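Long-range contacts in beta-1,3-glucanosyltransferase (Rhizomucor miehei CAU432, PDB 4WTP), which is a carbohydrate-active enzyme of glycosyl hydrolase family 17, built as a barrel of eight parallel strands surrounded by helices: residues I40-N45 / F264-E269; D268-G273 / L282-N287; V163-V168 / K178-L183; L128-E133 / N147-V152. All coordinates share one frame; numbering follows the deposited sequence.

Interaction 1: I40-N45 / F264-E269; sequences INYGVN and FSAFDE
With chi1 at 175°, Y42 swings its ring trans to the backbone N, while F267, at chi1 -54°, keeps its ring beside its own N; the two torsions bring the rims together, CE1 of Y42 lying 3.9 Å from CE2 of F267. Each ring meets the other at its edge. Y42 is steadied further by D58, which is hydrogen-bonded to its OH, and by F59, which packs edge-to-face against it. On the strand itself, the CG2 methyl of I40 rests 3.5 Å from A266 N and also touches A266 CB. That same N-H gives the one direct hydrogen bond between the segments, A266 N to N41 O at 2.9 Å, with the donor almost in line with the carbonyl (C=O...N 173°). Strand 39-41 is the first of the eight-stranded barrel and 262-263 the last, so this is the seam where the barrel closes. A cis peptide bond precedes S265 just beyond the last strand, as in many clan GH-A barrels; S265 CB then sits over the face of the F264 ring, whose CD2 approaches N41 CB at 4.0 Å. The polar bonds of the N41 amide go outside the two segments, OD1 to R70 and ND2 to S222 O. Further along, a water accepts from both G43 N (3.0 Å) and F267 N (3.2 Å), and E269 OE1 comes to 3.5 Å from G43 CA.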
# COMPACT_ATOMS: atom_id res chain seq x y z
N ILE A 40 -2.35 1.00 6.85
CA ILE A 40 -1.83 2.24 6.26
C ILE A 40 -0.46 1.99 5.65
O ILE A 40 0.43 1.33 6.25
CB ILE A 40 -1.74 3.36 7.33
CG1 ILE A 40 -3.06 3.62 8.03
CG2 ILE A 40 -1.36 4.68 6.68
CD1 ILE A 40 -2.96 4.56 9.21
N ASN A 41 -0.28 2.53 4.44
CA ASN A 41 0.99 2.49 3.76
C ASN A 41 2.02 3.35 4.47
O ASN A 41 1.71 4.49 4.85
CB ASN A 41 0.81 2.95 2.31
CG ASN A 41 0.10 1.89 1.48
OD1 ASN A 41 0.56 0.75 1.37
ND2 ASN A 41 -1.04 2.25 0.93
N TYR A 42 3.23 2.82 4.62
CA TYR A 42 4.28 3.49 5.36
C TYR A 42 5.51 3.65 4.50
O TYR A 42 6.19 2.68 4.20
CB TYR A 42 4.58 2.69 6.65
CG TYR A 42 5.75 3.22 7.43
CD1 TYR A 42 5.62 4.39 8.18
CD2 TYR A 42 6.98 2.57 7.41
CE1 TYR A 42 6.68 4.89 8.90
CE2 TYR A 42 8.07 3.05 8.14
CZ TYR A 42 7.90 4.20 8.90
OH TYR A 42 8.96 4.71 9.63
N GLY A 43 5.80 4.90 4.12
CA GLY A 43 6.91 5.17 3.21
C GLY A 43 8.25 5.21 3.91
O GLY A 43 8.33 5.57 5.07
N VAL A 44 9.29 4.82 3.19
CA VAL A 44 10.66 4.83 3.69
C VAL A 44 11.54 5.74 2.83
O VAL A 44 11.58 5.58 1.61
CB VAL A 44 11.22 3.39 3.68
CG1 VAL A 44 12.75 3.40 3.63
CG2 VAL A 44 10.67 2.61 4.86
N ASN A 45 12.24 6.68 3.48
CA ASN A 45 13.23 7.53 2.83
C ASN A 45 14.57 6.80 2.79
O ASN A 45 15.26 6.68 3.81
CB ASN A 45 13.38 8.87 3.59
CG ASN A 45 14.34 9.84 2.92
OD1 ASN A 45 14.94 9.55 1.89
ND2 ASN A 45 14.46 11.04 3.49
N PHE A 264 -3.14 5.46 1.52
CA PHE A 264 -1.85 6.09 1.15
C PHE A 264 -1.90 7.58 1.51
O PHE A 264 -2.68 8.31 0.90
CB PHE A 264 -1.61 5.94 -0.37
CG PHE A 264 -0.25 6.38 -0.79
CD1 PHE A 264 0.00 7.72 -1.15
CD2 PHE A 264 0.81 5.48 -0.76
CE1 PHE A 264 1.28 8.13 -1.50
CE2 PHE A 264 2.09 5.89 -1.11
CZ PHE A 264 2.33 7.22 -1.47
N SER A 265 -1.11 8.04 2.47
CA SER A 265 -0.09 7.26 3.19
C SER A 265 -0.08 7.75 4.63
O SER A 265 -0.83 8.66 5.00
CB SER A 265 1.30 7.50 2.55
OG SER A 265 1.70 8.86 2.66
N ALA A 266 0.78 7.15 5.46
CA ALA A 266 0.83 7.50 6.86
C ALA A 266 1.25 8.97 7.10
O ALA A 266 0.56 9.72 7.80
CB ALA A 266 1.77 6.55 7.61
N PHE A 267 2.38 9.34 6.51
CA PHE A 267 3.00 10.65 6.76
C PHE A 267 3.34 11.38 5.48
O PHE A 267 3.67 10.75 4.49
CB PHE A 267 4.29 10.48 7.58
CG PHE A 267 4.06 9.71 8.85
CD1 PHE A 267 3.39 10.31 9.91
CD2 PHE A 267 4.50 8.38 8.99
CE1 PHE A 267 3.14 9.60 11.08
CE2 PHE A 267 4.26 7.68 10.17
CZ PHE A 267 3.58 8.29 11.22
N ASP A 268 3.25 12.71 5.49
CA ASP A 268 3.77 13.50 4.38
C ASP A 268 5.25 13.15 4.18
O ASP A 268 5.98 12.90 5.15
CB ASP A 268 3.69 14.99 4.68
CG ASP A 268 2.30 15.54 4.61
OD1 ASP A 268 1.42 14.90 3.96
OD2 ASP A 268 2.07 16.62 5.21
N GLU A 269 5.69 13.14 2.93
CA GLU A 269 7.07 12.82 2.60
C GLU A 269 7.69 13.96 1.79
O GLU A 269 7.63 13.97 0.56
CB GLU A 269 7.12 11.52 1.83
CG GLU A 269 6.67 10.32 2.66
CD GLU A 269 6.83 9.01 1.90
OE1 GLU A 269 7.84 8.30 2.09
OE2 GLU A 269 5.94 8.70 1.09
O HOH W 1 4.26 7.41 4.87

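Interaction 2: D268-G273 / L282-N287; sequences DEPYRG and LGSDRN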
# COMPACT_ATOMS: atom_id res chain seq x y z
N ASP A 268 3.25 12.71 5.49
CA ASP A 268 3.77 13.50 4.38
C ASP A 268 5.25 13.15 4.18
O ASP A 268 5.98 12.90 5.15
CB ASP A 268 3.69 14.99 4.68
CG ASP A 268 2.30 15.54 4.61
OD1 ASP A 268 1.42 14.90 3.96
OD2 ASP A 268 2.07 16.62 5.21
N GLU A 269 5.69 13.14 2.93
CA GLU A 269 7.07 12.82 2.60
C GLU A 269 7.69 13.96 1.79
O GLU A 269 7.63 13.97 0.56
CB GLU A 269 7.12 11.52 1.83
CG GLU A 269 6.67 10.32 2.66
CD GLU A 269 6.83 9.01 1.90
OE1 GLU A 269 7.84 8.30 2.09
OE2 GLU A 269 5.94 8.70 1.09
N PRO A 270 8.30 14.93 2.50
CA PRO A 270 8.88 16.15 1.90
C PRO A 270 9.84 15.92 0.73
O PRO A 270 9.96 16.82 -0.09
CB PRO A 270 9.63 16.81 3.06
CG PRO A 270 8.95 16.32 4.28
CD PRO A 270 8.47 14.92 3.96
N TYR A 271 10.49 14.76 0.65
CA TYR A 271 11.50 14.56 -0.40
C TYR A 271 10.93 14.40 -1.81
O TYR A 271 11.64 14.61 -2.82
CB TYR A 271 12.45 13.41 -0.03
CG TYR A 271 11.95 12.01 -0.36
CD1 TYR A 271 12.21 11.44 -1.61
CD2 TYR A 271 11.24 11.24 0.58
CE1 TYR A 271 11.77 10.16 -1.93
CE2 TYR A 271 10.79 9.96 0.27
CZ TYR A 271 11.06 9.43 -0.99
OH TYR A 271 10.62 8.18 -1.31
N ARG A 272 9.66 14.02 -1.91
CA ARG A 272 9.05 13.81 -3.22
C ARG A 272 8.68 15.13 -3.91
O ARG A 272 8.42 15.15 -5.11
CB ARG A 272 7.81 12.91 -3.08
CG ARG A 272 8.15 11.52 -2.56
CD ARG A 272 6.97 10.55 -2.53
N GLY A 273 8.64 16.23 -3.15
CA GLY A 273 8.21 17.53 -3.65
C GLY A 273 6.80 17.61 -4.21
O GLY A 273 6.13 16.58 -4.35
N LEU A 282 -1.07 12.13 8.42
CA LEU A 282 -0.37 12.97 9.41
C LEU A 282 0.80 13.70 8.74
O LEU A 282 1.21 13.38 7.61
CB LEU A 282 0.10 12.12 10.60
CG LEU A 282 -1.05 11.57 11.46
CD1 LEU A 282 -1.28 10.09 11.21
CD2 LEU A 282 -0.90 11.88 12.92
N GLY A 283 1.32 14.69 9.44
CA GLY A 283 2.40 15.51 8.90
C GLY A 283 3.75 14.80 8.86
O GLY A 283 3.94 13.75 9.46
N SER A 284 4.72 15.39 8.14
CA SER A 284 6.07 14.81 8.05
C SER A 284 6.76 14.76 9.41
O SER A 284 7.62 13.91 9.62
CB SER A 284 6.94 15.61 7.10
OG SER A 284 7.16 16.93 7.58
N ASP A 285 6.37 15.63 10.35
CA ASP A 285 6.97 15.61 11.68
C ASP A 285 6.13 14.79 12.66
O ASP A 285 6.31 14.88 13.88
CB ASP A 285 7.30 17.04 12.18
CG ASP A 285 6.07 17.84 12.60
OD1 ASP A 285 4.92 17.37 12.59
OD2 ASP A 285 6.27 19.01 13.01
N ARG A 286 5.16 14.05 12.11
CA ARG A 286 4.33 13.06 12.83
C ARG A 286 3.22 13.70 13.66
O ARG A 286 2.52 13.01 14.37
CB ARG A 286 5.17 12.10 13.70
CG ARG A 286 5.81 10.96 12.94
CD ARG A 286 6.67 11.37 11.76
NE ARG A 286 7.30 10.23 11.13
CZ ARG A 286 7.63 10.15 9.84
NH1 ARG A 286 8.15 9.02 9.35
NH2 ARG A 286 7.46 11.20 9.03
N ASN A 287 3.08 15.03 13.58
CA ASN A 287 1.93 15.70 14.16
C ASN A 287 0.71 15.61 13.24
O ASN A 287 0.84 15.38 12.03
CB ASN A 287 2.30 17.16 14.42
CG ASN A 287 3.29 17.31 15.56
OD1 ASN A 287 3.18 16.62 16.57
ND2 ASN A 287 4.28 18.17 15.38
O HOH W 2 4.04 17.73 6.58
O HOH W 3 7.92 11.32 6.14
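D268 and S284 carry most of this contact, with L282 supplying the backbone acceptor for D268. D268 N donates to L282 O at 3.0 Å, with the donor tilted a little from the carbonyl plane. The D268 carboxylate, turned back beside its own N (chi1 -74°), lies alongside G283, and a water links it onward: OD2 accepts from the water at 2.6 Å, and the water accepts from S284 N at 2.9 Å. The other carboxylate oxygen, OD1, is engaged by G280 N and K289 NZ. S284 CB fits against two groups at once, 3.5 Å from D268 O and 3.5 Å from P270 CG. Its residue belongs to a type I beta turn running from G283 to R286, overlapped by an Asx turn, in which D285 OD1 accepts from N287 N; this tight loop follows the last strand of the barrel. R286 folds back over the turn, its NH2 donating to S284 O at 2.8 Å from above the carbonyl plane. The same NH2 donates to a second water, which lies at the guanidinium edge and in turn donates to D268 O at 2.7 Å, so D268 is bridged to the turn through both its carboxylate and its carbonyl. D58 forms a salt bridge with R286 NE, and F267 makes a cation-pi contact with R286.

Interaction 3: V163-V168 / K178-L183; sequences VATADV and KELDFL
D181 and F182 clasp V163 and A164 where two neighbouring parallel strands, 163-167 and 182-186, run side by side in a beta-alpha-beta crossover of the barrel. The backbone of V163 is gripped at both ends of the residue. Its N-H points into D181 OD2 at 2.8 Å, nearly straight (168°) and on the anti lone pair, while its carbonyl O takes D181 N at 2.9 Å and, more weakly, F182 N. Through its own N and OD2, the aspartate thus closes a ring of bonds with V163. Beside it, the F182 ring is folded back by a chi1 of 60° that sets CG between the backbone N and the carbonyl carbon. This brings one ring face under A164 CB, which stands 3.6 Å from the ring centroid, only 16° off the normal, in a CH-pi contact. L180 closes in on the side where T165 points, its CD1 meeting T165 CG2 at 4.0 Å.

The next layer positions these groups. K153, on helix 142-156, forms a salt bridge with D181 OD1, leaving OD2 to serve V163. K220 makes a cation-pi contact with the F182 ring. T165 OG1 turns instead to the preceding strand and is hydrogen-bonded to V130 O, while I149 packs against L180. Two buried polar atoms, T165 N and F182 O, find no partner: they lie 4.0 Å apart, and the L180 CD2 methyl sits 3.7 Å from T165 N.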
# COMPACT_ATOMS: atom_id res chain seq x y z
N VAL A 163 -0.09 -14.53 -1.29
CA VAL A 163 0.60 -13.63 -2.21
C VAL A 163 -0.35 -12.86 -3.12
O VAL A 163 -1.37 -13.36 -3.58
CB VAL A 163 1.66 -14.36 -3.07
CG1 VAL A 163 2.65 -15.10 -2.19
CG2 VAL A 163 1.02 -15.31 -4.04
N ALA A 164 0.03 -11.61 -3.38
CA ALA A 164 -0.71 -10.73 -4.28
C ALA A 164 0.29 -10.01 -5.15
O ALA A 164 1.49 -10.12 -4.95
CB ALA A 164 -1.51 -9.71 -3.49
N THR A 165 -0.22 -9.31 -6.16
CA THR A 165 0.53 -8.23 -6.77
C THR A 165 -0.34 -7.00 -6.76
O THR A 165 -1.56 -7.11 -6.65
CB THR A 165 1.00 -8.62 -8.17
OG1 THR A 165 2.07 -7.74 -8.56
CG2 THR A 165 -0.18 -8.60 -9.15
N ALA A 166 0.30 -5.83 -6.81
CA ALA A 166 -0.44 -4.57 -6.85
C ALA A 166 -0.24 -3.91 -8.21
O ALA A 166 0.89 -3.86 -8.70
CB ALA A 166 0.08 -3.63 -5.76
N ASP A 167 -1.32 -3.43 -8.82
CA ASP A 167 -1.18 -2.71 -10.08
C ASP A 167 -2.40 -1.87 -10.31
O ASP A 167 -3.35 -1.90 -9.53
CB ASP A 167 -0.91 -3.68 -11.25
CG ASP A 167 0.08 -3.09 -12.28
OD1 ASP A 167 -0.01 -1.90 -12.58
OD2 ASP A 167 0.99 -3.80 -12.76
N VAL A 168 -2.40 -1.14 -11.43
CA VAL A 168 -3.53 -0.30 -11.79
C VAL A 168 -4.67 -1.14 -12.31
O VAL A 168 -4.50 -2.34 -12.60
CB VAL A 168 -3.12 0.78 -12.82
CG1 VAL A 168 -2.07 1.67 -12.20
CG2 VAL A 168 -2.63 0.14 -14.11
N LYS A 178 -4.00 -15.91 -12.33
CA LYS A 178 -3.99 -17.35 -12.01
C LYS A 178 -3.00 -17.75 -10.90
O LYS A 178 -3.25 -18.71 -10.16
CB LYS A 178 -3.70 -18.16 -13.28
CG LYS A 178 -4.86 -18.21 -14.24
CD LYS A 178 -4.61 -19.15 -15.42
CE LYS A 178 -5.86 -19.26 -16.27
NZ LYS A 178 -7.08 -19.35 -15.42
N GLU A 179 -1.89 -17.01 -10.77
CA GLU A 179 -0.87 -17.37 -9.80
C GLU A 179 -1.11 -16.74 -8.43
O GLU A 179 -0.43 -17.11 -7.48
CB GLU A 179 0.52 -17.02 -10.32
CG GLU A 179 0.91 -17.70 -11.63
CD GLU A 179 0.71 -19.21 -11.61
OE1 GLU A 179 1.01 -19.84 -10.58
OE2 GLU A 179 0.26 -19.79 -12.63
N LEU A 180 -2.03 -15.77 -8.35
CA LEU A 180 -2.21 -14.98 -7.14
C LEU A 180 -3.13 -15.67 -6.15
O LEU A 180 -4.01 -16.46 -6.53
CB LEU A 180 -2.85 -13.64 -7.51
CG LEU A 180 -2.15 -12.76 -8.51
CD1 LEU A 180 -2.91 -11.45 -8.69
CD2 LEU A 180 -0.72 -12.47 -8.04
N ASP A 181 -2.98 -15.34 -4.88
CA ASP A 181 -4.01 -15.64 -3.90
C ASP A 181 -5.08 -14.54 -3.86
O ASP A 181 -6.27 -14.83 -3.72
CB ASP A 181 -3.40 -15.84 -2.52
CG ASP A 181 -2.49 -17.06 -2.45
OD1 ASP A 181 -2.94 -18.13 -2.89
OD2 ASP A 181 -1.36 -16.94 -1.99
N PHE A 182 -4.65 -13.28 -4.00
CA PHE A 182 -5.58 -12.16 -4.09
C PHE A 182 -4.95 -11.04 -4.90
O PHE A 182 -3.74 -11.01 -5.15
CB PHE A 182 -6.05 -11.66 -2.70
CG PHE A 182 -4.93 -11.18 -1.80
CD1 PHE A 182 -4.10 -12.07 -1.14
CD2 PHE A 182 -4.71 -9.81 -1.64
CE1 PHE A 182 -3.07 -11.61 -0.32
CE2 PHE A 182 -3.71 -9.35 -0.79
CZ PHE A 182 -2.88 -10.24 -0.15
N LEU A 183 -5.79 -10.08 -5.32
CA LEU A 183 -5.34 -8.95 -6.12
C LEU A 183 -5.34 -7.71 -5.26
O LEU A 183 -6.18 -7.58 -4.36
CB LEU A 183 -6.31 -8.73 -7.27
CG LEU A 183 -6.44 -9.77 -8.39
CD1 LEU A 183 -7.08 -11.05 -7.91
CD2 LEU A 183 -7.20 -9.20 -9.57

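Interaction 4: L128-E133 / N147-V152; sequences LIVGSE and NYIKQV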
# COMPACT_ATOMS: atom_id res chain seq x y z
N LEU A 128 2.11 -10.96 1.18
CA LEU A 128 3.31 -10.55 0.49
C LEU A 128 2.88 -9.96 -0.86
O LEU A 128 2.21 -10.66 -1.65
CB LEU A 128 4.19 -11.77 0.29
CG LEU A 128 5.59 -11.54 -0.25
CD1 LEU A 128 6.45 -10.56 0.55
CD2 LEU A 128 6.28 -12.88 -0.28
N ILE A 129 3.27 -8.72 -1.11
CA ILE A 129 2.87 -8.03 -2.33
C ILE A 129 4.03 -8.07 -3.31
O ILE A 129 5.06 -7.42 -3.11
CB ILE A 129 2.44 -6.58 -2.02
CG1 ILE A 129 1.41 -6.52 -0.87
CG2 ILE A 129 1.89 -5.93 -3.30
CD1 ILE A 129 1.13 -5.09 -0.42
N VAL A 130 3.90 -8.87 -4.35
CA VAL A 130 5.00 -9.18 -5.25
C VAL A 130 5.01 -8.12 -6.35
O VAL A 130 4.44 -8.31 -7.42
CB VAL A 130 4.89 -10.61 -5.82
CG1 VAL A 130 6.14 -10.94 -6.63
CG2 VAL A 130 4.68 -11.61 -4.68
N GLY A 131 5.64 -6.99 -6.04
CA GLY A 131 5.71 -5.87 -6.96
C GLY A 131 4.52 -4.94 -6.86
O GLY A 131 3.42 -5.33 -6.44
N SER A 132 4.75 -3.71 -7.28
CA SER A 132 3.68 -2.72 -7.41
C SER A 132 3.87 -1.97 -8.71
O SER A 132 4.94 -1.37 -8.94
CB SER A 132 3.76 -1.72 -6.25
OG SER A 132 2.80 -0.68 -6.41
N GLU A 133 2.88 -2.07 -9.58
CA GLU A 133 2.89 -1.42 -10.90
C GLU A 133 3.98 -1.94 -11.83
O GLU A 133 4.46 -1.21 -12.71
CB GLU A 133 2.86 0.11 -10.80
CG GLU A 133 1.47 0.53 -10.34
CD GLU A 133 1.33 2.00 -10.04
OE1 GLU A 133 2.04 2.81 -10.67
OE2 GLU A 133 0.49 2.36 -9.18
N ASN A 147 5.44 -16.29 -13.62
CA ASN A 147 6.44 -17.27 -13.20
C ASN A 147 7.16 -16.87 -11.90
O ASN A 147 7.42 -17.72 -11.03
CB ASN A 147 7.43 -17.47 -14.33
CG ASN A 147 6.80 -18.16 -15.53
OD1 ASN A 147 5.70 -18.72 -15.44
ND2 ASN A 147 7.49 -18.11 -16.66
N TYR A 148 7.49 -15.59 -11.77
CA TYR A 148 8.18 -15.12 -10.59
C TYR A 148 7.25 -15.25 -9.36
O TYR A 148 7.69 -15.70 -8.28
CB TYR A 148 8.59 -13.66 -10.80
CG TYR A 148 9.38 -13.06 -9.68
CD1 TYR A 148 10.71 -13.40 -9.49
CD2 TYR A 148 8.81 -12.14 -8.81
CE1 TYR A 148 11.47 -12.81 -8.49
CE2 TYR A 148 9.55 -11.58 -7.78
CZ TYR A 148 10.88 -11.90 -7.64
OH TYR A 148 11.59 -11.32 -6.63
N ILE A 149 5.98 -14.88 -9.53
CA ILE A 149 5.01 -15.02 -8.45
C ILE A 149 4.90 -16.47 -8.00
O ILE A 149 4.87 -16.77 -6.80
CB ILE A 149 3.62 -14.47 -8.86
CG1 ILE A 149 3.72 -12.96 -9.10
CG2 ILE A 149 2.56 -14.84 -7.80
CD1 ILE A 149 2.56 -12.36 -9.88
N LYS A 150 4.84 -17.38 -8.97
CA LYS A 150 4.77 -18.81 -8.67
C LYS A 150 5.96 -19.22 -7.78
O LYS A 150 5.79 -19.95 -6.79
CB LYS A 150 4.75 -19.60 -9.99
CG LYS A 150 4.72 -21.12 -9.85
CD LYS A 150 4.31 -21.76 -11.18
CE LYS A 150 4.70 -20.93 -12.40
NZ LYS A 150 6.05 -21.23 -12.94
N GLN A 151 7.16 -18.78 -8.15
CA GLN A 151 8.38 -19.07 -7.37
C GLN A 151 8.34 -18.46 -5.97
O GLN A 151 8.73 -19.09 -4.99
CB GLN A 151 9.63 -18.60 -8.13
CG GLN A 151 9.89 -19.41 -9.39
CD GLN A 151 10.76 -18.69 -10.41
OE1 GLN A 151 11.14 -17.53 -10.23
NE2 GLN A 151 11.06 -19.38 -11.51
N VAL A 152 7.85 -17.23 -5.84
CA VAL A 152 7.70 -16.60 -4.54
C VAL A 152 6.69 -17.34 -3.65
O VAL A 152 6.94 -17.58 -2.45
CB VAL A 152 7.35 -15.10 -4.68
CG1 VAL A 152 7.01 -14.51 -3.33
CG2 VAL A 152 8.51 -14.36 -5.33
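Strand 125-132 and helix 142-156 form the first two elements of a beta-alpha-beta unit, and V130 meets Y148, I149 and V152 where the helix lies against the outer side of the strand. The two short segments run nearly antiparallel, at 157°, with their axes 9.7 Å apart at the closest. V130 supplies both of its methyls. CG1, anti to the backbone N (chi1 -173°), reaches the edge of the Y148 ring near its plane, 3.6 Å from CD2, and also touches I149 CG1 at 4.0 Å. CG2 meets V152 CG1 tip to tip, likewise at 4.0 Å. Two residues earlier, on the same side of the strand, L128 comes in across V152 and makes the tighter approach, CD2 to CG1 at 3.5 Å, so V152 CG1 is shared between two strand residues. V152 has a second use within the helix: its CG2 lies 3.9 Å above the Y148 ring plane, toward the rim. The ring is thus touched at its edge from the strand and over a face from the next helical turn. The Y148 hydroxyl is hydrogen-bonded to F106 O, and the two rings pack edge-to-face. V130 is also the centre of an inverse gamma turn, with a weak bond from G131 N to I129 O. Such aliphatic packing of a strand's outer side against the next helix is how a beta-alpha-beta unit is joined in a beta/alpha barrel.

Overall arrangement
From the N terminus, strand 39-41 comes first, but interaction 1 closes only when the chain returns at 264-269 after the full circuit of strands and helices, joining the first strand to the loop after the last. Nested inside that long loop are two short closures in series. Interaction 4 packs helix 142-156 onto strand 125-132, and interaction 3 then sets 182-186 beside 163-167; the two touch because strands 125-132 and 163-167 are neighbours, and their centres lie about 8 Å apart. Interaction 2 begins on the stretch where interaction 1 ends, sharing D268 and E269, and closes a small loop after the last strand. Interactions 1 and 2 lie across the chain's centre from 3 and 4.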